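Local structure of sensor protein (Vibrio cholerae, 3BY9) at residues D74-D79 / R94-R99; G126-Y131 / V174-S179; R243-P246 / T251-V254. The protein senses C4-dicarboxylates such as succinate through this sensor domain of the membrane-bound histidine kinase DctB, which probably transfers phosphate from ATP to a histidine. All blocks are in the same frame, centred on the assembly; numbering follows the deposited sequence. Where two conformers were deposited one is given.

Along the chain the three contacts follow one another in series. Contacts 1 and 2 both reach the five-stranded antiparallel sheet, whose strand order 2-1-5-4-3 is that of a PAS-like (PDC) domain; they meet where Y76 OH packs against Y131, although their centres are about 20 Å apart. Contact 3 belongs to the second, four-stranded sheet, with its centre about 14 Å from that of contact 2 and about 31 Å from that of contact 1, which lies across the chain's centre from it. Contact 1 helps wall the succinate pocket, contact 2 bridges the two sheet regions, and contact 3 lies within a hairpin of the second, away from the pocket.

Contact 1 of 3, residues D74-D79 / R94-R99; sequences DTYLID and RSFIGR
F96 and Y76 form a T-shaped (edge-to-face) pair: one face of the Y76 ring receives the edge of F96, whose CD2 stands over the ring centre, 3.6 Å above the Y76 plane. The planes are inclined at 88°, and Y76 CE2 to F96 CE2, at 3.6 Å, is the closest approach of the two rings. Chi1 of 51° sets Y76 CG between the backbone N and the carbonyl carbon, on the side of the loop. Farther round F96, CZ meets D74 CG at 3.7 Å. D74 lies at the edge of the R94 guanidinium, the two planar groups nearly perpendicular. These side chains join strand 74-79 of the PAS-like sheet to the loop between strand 84-87 and helix 105-110. One oxygen carries the salt bridge: R94 NE donates to the syn lone pair of D74 OD1 at 2.7 Å and 158°, whereas R94 NH2 adds a weak bond of 3.3 Å to OD1. N89 ND2 also bonds OD1. A type II turn from F96 to R99 shapes the loop. The F96 side chain comes within about 3 Å (nearest atoms) of a bound succinate, while the hydroxyls of Y76 and Y106, a succinate-binding residue, share a hydrogen bond.

Contact 2 of 3, residues G126-Y131 / V174-S179; sequences GQRGYY and VVFMSS
F176 is the first residue of segment 174-179 to meet segment 126-131, and it does so with both its ring and its carbonyl. The side chain extends with CG anti to the backbone N (chi1 -179°), which carries the ring across to strand 128-138. There F176 CZ comes to G129 O, which lies 3.7 Å away at the ring edge, and F176 CE1 touches R128 CG at 3.8 Å. R128 CB, CG and CD pass CZ and CE1 of the ring, and the guanidinium ends high above it, nearly on the ring normal; at 6.0 Å from R128 CZ to the F176 centroid any cation-pi attraction is weak at most. F119 meets the same phenylalanine ring from strand 116-121.

The carbonyl of F176 makes the polar link. R128 NH1 donates to F176 O at 2.9 Å with an N-H...O angle of 150°; the bond lies near the guanidinium plane and in the carbonyl plane, on a lone pair. A bend at chi3 (-69°) helps bring the guanidinium round to this oxygen. At M177, a selenomethionine, the backbone changes direction, and R128 NH1 passes 3.8 Å from M177 CA; with F176 it lies opposite the single residue A168 of strand 165-169, a classic beta bulge. Next along, S178 N donates to E156 OE2, the oxygen that also pairs with R128 NH1 in a salt bridge.

R128 therefore serves two acceptors with one nitrogen, a backbone carbonyl and a carboxylate, in a largely buried setting where the negative charge of E156 probably stabilises the guanidinium. The charge pair of R128 and E156 thus ties a strand of the succinate-binding PAS-like sheet to the bulged segment beside the second sheet, with the F176 ring packed against the arginine's aliphatic part.

Contact 3 of 3, residues R243-P246 / T251-V254; sequences RPLP and TIRV
R243 pairs with I252 through two backbone hydrogen bonds, the hydrogen-bonded pair of this antiparallel hairpin. R243 N donates to I252 O at 2.8 Å, and the return bond from I252 N to R243 O is 2.9 Å long. R243 O also receives a CA-H...O contact from T251 CA at 3.6 Å, and T251 CG2 rests 3.7 Å from the same oxygen. Beyond CB the arginine side chain leads away from the strand pair: CG is anti to the backbone N (chi1 -174°), and bends at chi2 and chi3 lead the guanidinium to helix 5-27, where NH1 forms a salt bridge with D17 and NH2 bonds Q13.

P244 faces T251 in a non-hydrogen-bonded pair, a place where proline, having no N-H, costs the hairpin no bond. The strands come close here, with P244 CA and T251 CA 4.0 Å apart. P244 CB lies 3.9 Å from T251 OG1, while the T251 methyl CG2 turns along its own strand to sit over a face of the R253 guanidinium.

L245 leans across onto the I252 side chain. The two are modelled too close at their CD1 atoms and I252 has two conformers, so the detail of this apolar meeting is doubtful, though both side chains also touch helix 5-27, at S20 and I23.

The hairpin of strands 238-245 and 250-257 forms the middle of the four-stranded antiparallel sheet, flanked by 223-226 beyond the first and by 165-169 beyond the second. T251 and R253 make backbone bonds to T169 and V167 of the latter. R243 and I252 point to the face covered by the long N-terminal helix 5-27, whereas P244 and T251 occupy the opposite face, where R253 reaches T169 and L219.

Contact 1 of 3, residues D74-D79 / R94-R99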
ATOM      1  N   ASP A  74      -1.880   4.832  11.512  1.00  6.72           N
ATOM      2  CA  ASP A  74      -2.891   4.336  12.442  1.00  6.96           C
ATOM      3  C   ASP A  74      -2.504   2.952  12.933  1.00  8.02           C
ATOM      4  O   ASP A  74      -1.881   2.206  12.186  1.00 10.34           O
ATOM      5  CB  ASP A  74      -4.243   4.177  11.705  1.00  8.14           C
ATOM      6  CG  ASP A  74      -4.667   5.456  10.991  1.00 13.19           C
ATOM      7  OD1 ASP A  74      -5.248   6.360  11.651  1.00 11.22           O
ATOM      8  OD2 ASP A  74      -4.388   5.564   9.781  1.00 12.43           O
ATOM      9  N   THR A  75      -2.915   2.611  14.154  1.00  6.80           N
ATOM     10  CA  THR A  75      -2.610   1.255  14.704  1.00  6.78           C
ATOM     11  C   THR A  75      -3.948   0.888  15.359  1.00  8.97           C
ATOM     12  O   THR A  75      -4.406   1.602  16.236  1.00  8.24           O
ATOM     13  CB  THR A  75      -1.486   1.299  15.746  1.00  6.99           C
ATOM     14  OG1 THR A  75      -0.265   1.771  15.123  1.00  8.56           O
ATOM     15  CG2 THR A  75      -1.240  -0.116  16.312  1.00  8.17           C
ATOM     16  N   TYR A  76      -4.540  -0.251  14.946  1.00  7.92           N
ATOM     17  CA  TYR A  76      -5.893  -0.503  15.428  1.00  6.16           C
ATOM     18  C   TYR A  76      -6.173  -1.993  15.565  1.00  6.61           C
ATOM     19  O   TYR A  76      -5.631  -2.810  14.826  1.00  6.79           O
ATOM     20  CB  TYR A  76      -6.943   0.158  14.501  1.00  7.88           C
ATOM     21  CG  TYR A  76      -6.811  -0.127  13.020  1.00  6.08           C
ATOM     22  CD1 TYR A  76      -7.763  -0.917  12.365  1.00  7.65           C
ATOM     23  CD2 TYR A  76      -5.769   0.456  12.246  1.00  5.58           C
ATOM     24  CE1 TYR A  76      -7.694  -1.110  10.952  1.00  7.35           C
ATOM     25  CE2 TYR A  76      -5.709   0.254  10.873  1.00  6.58           C
ATOM     26  CZ  TYR A  76      -6.645  -0.502  10.242  1.00  7.05           C
ATOM     27  OH  TYR A  76      -6.565  -0.623   8.872  1.00  8.65           O
ATOM     28  N   LEU A  77      -7.056  -2.284  16.511  1.00  6.41           N
ATOM     29  CA  LEU A  77      -7.393  -3.663  16.905  1.00  6.11           C
ATOM     30  C   LEU A  77      -8.782  -4.046  16.462  1.00  7.90           C
ATOM     31  O   LEU A  77      -9.728  -3.338  16.745  1.00  8.35           O
ATOM     32  CB  LEU A  77      -7.290  -3.732  18.452  1.00  5.44           C
ATOM     33  CG  LEU A  77      -7.595  -5.084  19.089  1.00  6.23           C
ATOM     34  CD1 LEU A  77      -6.448  -6.070  18.762  1.00  7.77           C
ATOM     35  CD2 LEU A  77      -7.602  -4.904  20.604  1.00  9.26           C
ATOM     36  N   ILE A  78      -8.893  -5.204  15.794  1.00  8.64           N
ATOM     37  CA  ILE A  78     -10.174  -5.636  15.237  1.00  6.54           C
ATOM     38  C   ILE A  78     -10.606  -6.957  15.875  1.00  6.53           C
ATOM     39  O   ILE A  78      -9.773  -7.845  16.058  1.00  8.32           O
ATOM     40  CB  ILE A  78      -9.979  -5.826  13.729  1.00  5.82           C
ATOM     41  CG1 ILE A  78      -9.333  -4.538  13.117  1.00  6.99           C
ATOM     42  CG2 ILE A  78     -11.319  -5.989  13.062  1.00  7.99           C
ATOM     43  CD1 ILE A  78      -9.109  -4.678  11.600  1.00  7.26           C
ATOM     44  N   ASP A  79     -11.903  -7.092  16.210  1.00  8.70           N
ATOM     45  CA  ASP A  79     -12.362  -8.338  16.787  1.00  8.54           C
ATOM     46  C   ASP A  79     -12.488  -9.439  15.733  1.00  7.42           C
ATOM     47  O   ASP A  79     -12.185  -9.244  14.577  1.00  9.17           O
ATOM     48  CB  ASP A  79     -13.666  -8.114  17.609  1.00  8.07           C
ATOM     49  CG  ASP A  79     -14.905  -7.850  16.753  1.00 11.41           C
ATOM     50  OD1 ASP A  79     -14.871  -8.044  15.537  1.00 10.77           O
ATOM     51  OD2 ASP A  79     -15.952  -7.453  17.336  1.00 12.07           O
ATOM     52  N   ARG A  94     -10.927  10.994  12.037  1.00 12.55           N
ATOM     53  CA  ARG A  94     -10.942   9.748  11.229  1.00 10.99           C
ATOM     54  C   ARG A  94     -11.112   8.471  12.037  1.00 15.19           C
ATOM     55  O   ARG A  94     -10.909   7.400  11.493  1.00 15.01           O
ATOM     56  CB  ARG A  94      -9.677   9.613  10.373  1.00 13.32           C
ATOM     57  CG  ARG A  94      -8.384   9.281  11.140  1.00 12.73           C
ATOM     58  CD  ARG A  94      -7.210   9.156  10.162  1.00 12.91           C
ATOM     59  NE  ARG A  94      -5.908   8.869  10.783  1.00 12.73           N
ATOM     60  CZ  ARG A  94      -5.057   9.777  11.247  1.00 20.57           C
ATOM     61  NH1 ARG A  94      -5.348  11.095  11.199  1.00 17.76           N
ATOM     62  NH2 ARG A  94      -3.870   9.385  11.707  1.00 18.12           N
ATOM     63  N   SER A  95     -11.498   8.580  13.300  1.00 12.99           N
ATOM     64  CA  SER A  95     -11.653   7.367  14.112  1.00 10.02           C
ATOM     65  C   SER A  95     -12.219   6.164  13.391  1.00 11.98           C
ATOM     66  O   SER A  95     -13.269   6.239  12.751  1.00 12.63           O
ATOM     67  CB  SER A  95     -12.533   7.604  15.325  1.00 11.69           C
ATOM     68  OG  SER A  95     -12.586   6.427  16.158  1.00 12.72           O
ATOM     69  N   PHE A  96     -11.512   5.040  13.545  1.00  9.63           N
ATOM     70  CA  PHE A  96     -11.950   3.804  12.928  1.00  9.69           C
ATOM     71  C   PHE A  96     -12.816   3.018  13.897  1.00 10.57           C
ATOM     72  O   PHE A  96     -13.326   1.943  13.517  1.00  9.46           O
ATOM     73  CB  PHE A  96     -10.734   2.916  12.607  1.00 11.74           C
ATOM     74  CG  PHE A  96      -9.800   3.451  11.548  1.00 10.90           C
ATOM     75  CD1 PHE A  96     -10.037   4.654  10.867  1.00 11.80           C
ATOM     76  CD2 PHE A  96      -8.618   2.736  11.264  1.00  8.21           C
ATOM     77  CE1 PHE A  96      -9.122   5.143   9.943  1.00  9.67           C
ATOM     78  CE2 PHE A  96      -7.683   3.213  10.341  1.00  8.86           C
ATOM     79  CZ  PHE A  96      -7.922   4.421   9.678  1.00  8.35           C
ATOM     80  N   ILE A  97     -13.007   3.512  15.122  1.00  9.43           N
ATOM     81  CA  ILE A  97     -13.772   2.735  16.119  1.00  9.91           C
ATOM     82  C   ILE A  97     -15.201   2.424  15.630  1.00 10.42           C
ATOM     83  O   ILE A  97     -15.914   3.320  15.154  1.00 14.20           O
ATOM     84  CB  ILE A  97     -13.875   3.496  17.458  1.00 11.58           C
ATOM     85  CG1 ILE A  97     -12.479   3.759  18.040  1.00 16.99           C
ATOM     86  CG2 ILE A  97     -14.716   2.685  18.474  1.00 14.19           C
ATOM     87  CD1 ILE A  97     -11.809   2.610  18.631  1.00 16.03           C
ATOM     88  N   GLY A  98     -15.589   1.144  15.701  1.00  9.11           N
ATOM     89  CA  GLY A  98     -16.947   0.792  15.299  1.00  8.87           C
ATOM     90  C   GLY A  98     -17.072   0.425  13.827  1.00 14.24           C
ATOM     91  O   GLY A  98     -18.113  -0.100  13.400  1.00 14.13           O
ATOM     92  N   ARG A  99     -16.024   0.663  13.034  1.00 10.35           N
ATOM     93  CA  ARG A  99     -16.138   0.362  11.594  1.00  9.12           C
ATOM     94  C   ARG A  99     -15.707  -1.074  11.407  1.00  8.27           C
ATOM     95  O   ARG A  99     -14.760  -1.517  12.070  1.00  8.71           O
ATOM     96  CB  ARG A  99     -15.176   1.245  10.761  1.00 12.38           C
ATOM     97  CG  ARG A  99     -15.311   2.722  10.999  1.00 22.90           C
ATOM     98  CD  ARG A  99     -16.689   3.221  10.667  1.00 33.76           C
ATOM     99  NE  ARG A  99     -16.679   4.661  10.417  1.00 41.26           N
ATOM    100  CZ  ARG A  99     -16.498   5.215   9.218  1.00 45.73           C
ATOM    101  NH1 ARG A  99     -16.306   4.460   8.144  1.00 47.10           N
ATOM    102  NH2 ARG A  99     -16.529   6.538   9.088  1.00 47.55           N
TER

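Contact 2 of 3, residues G126-Y131 / V174-S179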
ATOM      1  N   GLY A 126      -9.621   8.183   3.795  1.00 18.23           N
ATOM      2  CA  GLY A 126      -9.449   8.753   2.463  1.00 17.66           C
ATOM      3  C   GLY A 126      -7.962   8.903   2.121  1.00 17.17           C
ATOM      4  O   GLY A 126      -7.559   9.586   1.144  1.00 19.64           O
ATOM      5  N   GLN A 127      -7.110   8.231   2.888  1.00 12.63           N
ATOM      6  CA  GLN A 127      -5.674   8.304   2.698  1.00 14.02           C
ATOM      7  C   GLN A 127      -5.081   6.976   2.284  1.00 14.03           C
ATOM      8  O   GLN A 127      -5.438   5.933   2.857  1.00 12.47           O
ATOM      9  CB  GLN A 127      -5.013   8.757   4.007  1.00 18.49           C
ATOM     10  CG  GLN A 127      -5.293  10.245   4.342  1.00 31.19           C
ATOM     11  CD  GLN A 127      -4.730  11.206   3.275  1.00 40.73           C
ATOM     12  OE1 GLN A 127      -3.531  11.180   2.962  1.00 42.14           O
ATOM     13  NE2 GLN A 127      -5.598  12.056   2.720  1.00 43.82           N
ATOM     14  N   ARG A 128      -4.169   6.981   1.310  1.00 10.58           N
ATOM     15  CA  ARG A 128      -3.552   5.698   0.945  1.00  9.44           C
ATOM     16  C   ARG A 128      -2.666   5.197   2.104  1.00 13.19           C
ATOM     17  O   ARG A 128      -2.129   5.983   2.887  1.00 14.10           O
ATOM     18  CB  ARG A 128      -2.598   5.880  -0.252  1.00 12.03           C
ATOM     19  CG  ARG A 128      -3.271   6.190  -1.597  1.00 12.30           C
ATOM     20  CD  ARG A 128      -2.201   6.515  -2.652  1.00 14.62           C
ATOM     21  NE  ARG A 128      -1.560   7.795  -2.331  1.00 15.09           N
ATOM     22  CZ  ARG A 128      -0.315   8.129  -2.670  1.00 17.83           C
ATOM     23  NH1 ARG A 128       0.447   7.292  -3.362  1.00 13.43           N
ATOM     24  NH2 ARG A 128       0.202   9.296  -2.262  1.00 19.59           N
ATOM     25  N   GLY A 129      -2.470   3.885   2.164  1.00 11.80           N
ATOM     26  CA  GLY A 129      -1.589   3.338   3.159  1.00 10.07           C
ATOM     27  C   GLY A 129      -1.064   1.974   2.772  1.00  9.70           C
ATOM     28  O   GLY A 129      -1.555   1.340   1.818  1.00  9.93           O
ATOM     29  N   TYR A 130      -0.014   1.558   3.474  1.00  7.59           N
ATOM     30  CA  TYR A 130       0.479   0.203   3.324  1.00  9.07           C
ATOM     31  C   TYR A 130       0.074  -0.402   4.696  1.00 10.83           C
ATOM     32  O   TYR A 130       0.411   0.147   5.746  1.00 11.93           O
ATOM     33  CB  TYR A 130       1.991   0.167   3.198  1.00  8.85           C
ATOM     34  CG  TYR A 130       2.438  -1.150   2.630  1.00  8.79           C
ATOM     35  CD1 TYR A 130       2.403  -1.384   1.267  1.00 11.66           C
ATOM     36  CD2 TYR A 130       2.772  -2.205   3.482  1.00 12.03           C
ATOM     37  CE1 TYR A 130       2.672  -2.647   0.730  1.00 12.47           C
ATOM     38  CE2 TYR A 130       3.052  -3.467   2.969  1.00 10.23           C
ATOM     39  CZ  TYR A 130       2.999  -3.689   1.607  1.00 13.95           C
ATOM     40  OH  TYR A 130       3.200  -4.975   1.120  1.00 16.61           O
ATOM     41  N   TYR A 131      -0.557  -1.575   4.667  1.00  7.76           N
ATOM     42  CA  TYR A 131      -1.076  -2.188   5.876  1.00  8.97           C
ATOM     43  C   TYR A 131      -0.398  -3.489   6.222  1.00 11.04           C
ATOM     44  O   TYR A 131      -0.199  -4.329   5.329  1.00 11.31           O
ATOM     45  CB  TYR A 131      -2.583  -2.503   5.694  1.00  9.65           C
ATOM     46  CG  TYR A 131      -3.475  -1.305   5.384  1.00  8.62           C
ATOM     47  CD1 TYR A 131      -4.351  -0.799   6.328  1.00  7.47           C
ATOM     48  CD2 TYR A 131      -3.493  -0.729   4.103  1.00  8.44           C
ATOM     49  CE1 TYR A 131      -5.234   0.259   6.032  1.00  7.79           C
ATOM     50  CE2 TYR A 131      -4.378   0.319   3.805  1.00 10.41           C
ATOM     51  CZ  TYR A 131      -5.226   0.800   4.755  1.00  9.91           C
ATOM     52  OH  TYR A 131      -6.065   1.852   4.472  1.00 10.84           O
ATOM     53  N   VAL A 174      -2.493  -0.555 -12.274  1.00 11.35           N
ATOM     54  CA  VAL A 174      -2.958   0.712 -11.709  1.00 12.14           C
ATOM     55  C   VAL A 174      -1.772   1.337 -10.925  1.00 13.97           C
ATOM     56  O   VAL A 174      -1.062   0.652 -10.155  1.00 11.87           O
ATOM     57  CB  VAL A 174      -4.157   0.511 -10.744  1.00 12.53           C
ATOM     58  CG1 VAL A 174      -4.561   1.865 -10.107  1.00 16.63           C
ATOM     59  CG2 VAL A 174      -5.366  -0.053 -11.534  1.00 18.76           C
ATOM     60  N   VAL A 175      -1.572   2.638 -11.125  1.00 10.41           N
ATOM     61  CA  VAL A 175      -0.504   3.390 -10.448  1.00 10.29           C
ATOM     62  C   VAL A 175      -0.944   3.710  -9.024  1.00 13.02           C
ATOM     63  O   VAL A 175      -1.887   4.464  -8.815  1.00 14.31           O
ATOM     64  CB  VAL A 175      -0.192   4.685 -11.246  1.00 12.02           C
ATOM     65  CG1 VAL A 175       0.838   5.510 -10.501  1.00 10.78           C
ATOM     66  CG2 VAL A 175       0.394   4.289 -12.627  1.00 11.79           C
ATOM     67  N   PHE A 176      -0.272   3.089  -8.036  1.00 10.16           N
ATOM     68  CA  PHE A 176      -0.606   3.281  -6.624  1.00 11.65           C
ATOM     69  C   PHE A 176       0.324   4.303  -5.960  1.00 13.78           C
ATOM     70  O   PHE A 176      -0.092   4.951  -5.007  1.00 11.68           O
ATOM     71  CB  PHE A 176      -0.522   1.946  -5.882  1.00 14.51           C
ATOM     72  CG  PHE A 176      -0.863   2.061  -4.453  1.00 17.32           C
ATOM     73  CD1 PHE A 176      -2.138   2.443  -4.074  1.00 15.46           C
ATOM     74  CD2 PHE A 176       0.102   1.867  -3.492  1.00 19.09           C
ATOM     75  CE1 PHE A 176      -2.467   2.642  -2.721  1.00 17.87           C
ATOM     76  CE2 PHE A 176      -0.201   2.060  -2.130  1.00 15.78           C
ATOM     77  CZ  PHE A 176      -1.491   2.450  -1.753  1.00 16.37           C
HETATM   78  N   MSE A 177       1.582   4.417  -6.433  1.00 13.08           N
HETATM   79  CA  MSE A 177       2.529   5.444  -5.929  1.00 10.08           C
HETATM   80  C   MSE A 177       3.176   6.034  -7.164  1.00  9.75           C
HETATM   81  O   MSE A 177       3.322   5.359  -8.159  1.00  8.92           O
HETATM   82  CB  MSE A 177       3.621   4.837  -5.025  1.00 14.57           C
HETATM   83  CG  MSE A 177       3.030   4.443  -3.702  1.00 14.61           C
HETATM   84 SE   MSE A 177       4.397   3.828  -2.469  1.00 21.39          SE
HETATM   85  CE  MSE A 177       4.856   2.225  -3.245  1.00 14.06           C
ATOM     86  N   SER A 178       3.592   7.295  -7.090  1.00  8.44           N
ATOM     87  CA  SER A 178       4.244   7.863  -8.273  1.00  8.04           C
ATOM     88  C   SER A 178       4.924   9.181  -7.895  1.00 12.17           C
ATOM     89  O   SER A 178       4.517   9.824  -6.934  1.00 11.86           O
ATOM     90  CB  SER A 178       3.188   8.198  -9.296  1.00 11.80           C
ATOM     91  OG  SER A 178       3.815   8.773 -10.457  1.00 15.08           O
ATOM     92  N   SER A 179       5.965   9.555  -8.642  1.00  8.23           N
ATOM     93  CA  SER A 179       6.550  10.875  -8.441  1.00 10.20           C
ATOM     94  C   SER A 179       5.715  11.914  -9.218  1.00 11.73           C
ATOM     95  O   SER A 179       5.975  13.121  -9.109  1.00 11.51           O
ATOM     96  CB  SER A 179       8.028  10.887  -8.877  1.00 11.58           C
ATOM     97  OG  SER A 179       8.215  10.540 -10.268  1.00  9.71           O
TER

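Contact 3 of 3, residues R243-P246 / T251-V254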
ATOM      1  N   ARG A 243      11.088  -3.323 -12.073  1.00  9.86           N
ATOM      2  CA  ARG A 243      11.583  -4.274 -11.044  1.00 15.41           C
ATOM      3  C   ARG A 243      10.399  -4.763 -10.202  1.00 12.01           C
ATOM      4  O   ARG A 243       9.816  -4.036  -9.395  1.00 11.89           O
ATOM      5  CB  ARG A 243      12.617  -3.568 -10.128  1.00 17.09           C
ATOM      6  CG  ARG A 243      13.335  -4.450  -9.086  1.00 19.65           C
ATOM      7  CD  ARG A 243      14.380  -5.326  -9.727  1.00 19.07           C
ATOM      8  NE  ARG A 243      15.461  -4.567 -10.386  1.00 17.67           N
ATOM      9  CZ  ARG A 243      16.452  -3.912  -9.771  1.00 16.64           C
ATOM     10  NH1 ARG A 243      16.548  -3.852  -8.442  1.00 17.41           N
ATOM     11  NH2 ARG A 243      17.422  -3.374 -10.515  1.00 13.51           N
ATOM     12  N   PRO A 244      10.035  -6.046 -10.349  1.00 14.82           N
ATOM     13  CA  PRO A 244       8.907  -6.474  -9.525  1.00 16.32           C
ATOM     14  C   PRO A 244       9.398  -6.703  -8.102  1.00 19.16           C
ATOM     15  O   PRO A 244      10.589  -7.009  -7.892  1.00 17.02           O
ATOM     16  CB  PRO A 244       8.437  -7.779 -10.200  1.00 21.45           C
ATOM     17  CG  PRO A 244       9.633  -8.267 -10.950  1.00 25.66           C
ATOM     18  CD  PRO A 244      10.355  -7.020 -11.416  1.00 21.06           C
ATOM     19  N   LEU A 245       8.494  -6.510  -7.139  1.00 18.74           N
ATOM     20  CA  LEU A 245       8.758  -6.749  -5.715  1.00 22.21           C
ATOM     21  C   LEU A 245       7.568  -7.649  -5.312  1.00 24.52           C
ATOM     22  O   LEU A 245       6.587  -7.213  -4.706  1.00 19.98           O
ATOM     23  CB  LEU A 245       8.764  -5.433  -4.923  1.00 24.34           C
ATOM     24  CG  LEU A 245       9.868  -4.421  -5.291  1.00 24.25           C
ATOM     25  CD1 LEU A 245       9.766  -3.166  -4.426  1.00 20.30           C
ATOM     26  CD2 LEU A 245      11.242  -5.075  -5.114  1.00 27.16           C
ATOM     27  N   PRO A 246       7.633  -8.937  -5.682  1.00 26.56           N
ATOM     28  CA  PRO A 246       6.586  -9.932  -5.400  1.00 26.14           C
ATOM     29  C   PRO A 246       5.958  -9.925  -4.016  1.00 27.30           C
ATOM     30  O   PRO A 246       4.740 -10.098  -3.891  1.00 25.12           O
ATOM     31  CB  PRO A 246       7.289 -11.263  -5.691  1.00 29.71           C
ATOM     32  CG  PRO A 246       8.199 -10.907  -6.819  1.00 32.57           C
ATOM     33  CD  PRO A 246       8.786  -9.566  -6.353  1.00 28.73           C
ATOM     34  N   THR A 251       5.102  -3.486  -8.649  1.00 12.17           N
ATOM     35  CA  THR A 251       6.272  -3.447  -9.538  1.00 10.73           C
ATOM     36  C   THR A 251       6.715  -1.971  -9.555  1.00 10.43           C
ATOM     37  O   THR A 251       5.900  -1.096  -9.780  1.00 12.43           O
ATOM     38  CB  THR A 251       5.921  -3.901 -10.988  1.00 14.63           C
ATOM     39  OG1 THR A 251       5.532  -5.302 -10.966  1.00 14.88           O
ATOM     40  CG2 THR A 251       7.160  -3.767 -11.938  1.00 12.98           C
ATOM     41  N   ILE A 252       8.004  -1.741  -9.331  0.50  9.50           N
ATOM     42  CA  ILE A 252       8.558  -0.375  -9.355  0.50 10.08           C
ATOM     43  C   ILE A 252       9.060  -0.127 -10.777  0.50 10.86           C
ATOM     44  O   ILE A 252       9.706  -0.990 -11.372  0.50 11.03           O
ATOM     45  CB  ILE A 252       9.746  -0.243  -8.397  0.50 10.91           C
ATOM     46  CG1 ILE A 252       9.354  -0.756  -7.006  0.50 11.42           C
ATOM     47  CG2 ILE A 252      10.223   1.201  -8.345  0.50  9.82           C
ATOM     48  CD1 ILE A 252      10.541  -0.898  -6.101  0.50 25.31           C
ATOM     49  N   ARG A 253       8.779   1.058 -11.328  1.00 10.12           N
ATOM     50  CA  ARG A 253       9.218   1.340 -12.688  1.00  8.34           C
ATOM     51  C   ARG A 253       9.803   2.707 -12.777  1.00 12.05           C
ATOM     52  O   ARG A 253       9.252   3.643 -12.180  1.00 10.21           O
ATOM     53  CB  ARG A 253       7.987   1.278 -13.614  1.00  8.97           C
ATOM     54  CG  ARG A 253       7.184  -0.048 -13.400  1.00  9.99           C
ATOM     55  CD  ARG A 253       6.034  -0.127 -14.413  1.00 10.87           C
ATOM     56  NE  ARG A 253       5.130  -1.291 -14.299  1.00 12.17           N
ATOM     57  CZ  ARG A 253       5.226  -2.353 -15.098  1.00 13.51           C
ATOM     58  NH1 ARG A 253       6.209  -2.425 -16.002  1.00 13.89           N
ATOM     59  NH2 ARG A 253       4.262  -3.259 -15.106  1.00 13.69           N
ATOM     60  N   VAL A 254      10.919   2.825 -13.495  1.00  8.52           N
ATOM     61  CA  VAL A 254      11.536   4.145 -13.678  1.00 12.28           C
ATOM     62  C   VAL A 254      11.328   4.503 -15.156  1.00 11.62           C
ATOM     63  O   VAL A 254      11.530   3.672 -16.062  1.00 10.49           O
ATOM     64  CB  VAL A 254      13.038   4.131 -13.265  1.00 10.84           C
ATOM     65  CG1 VAL A 254      13.820   3.019 -13.957  1.00 13.33           C
ATOM     66  CG2 VAL A 254      13.699   5.487 -13.636  1.00  9.98           C
TER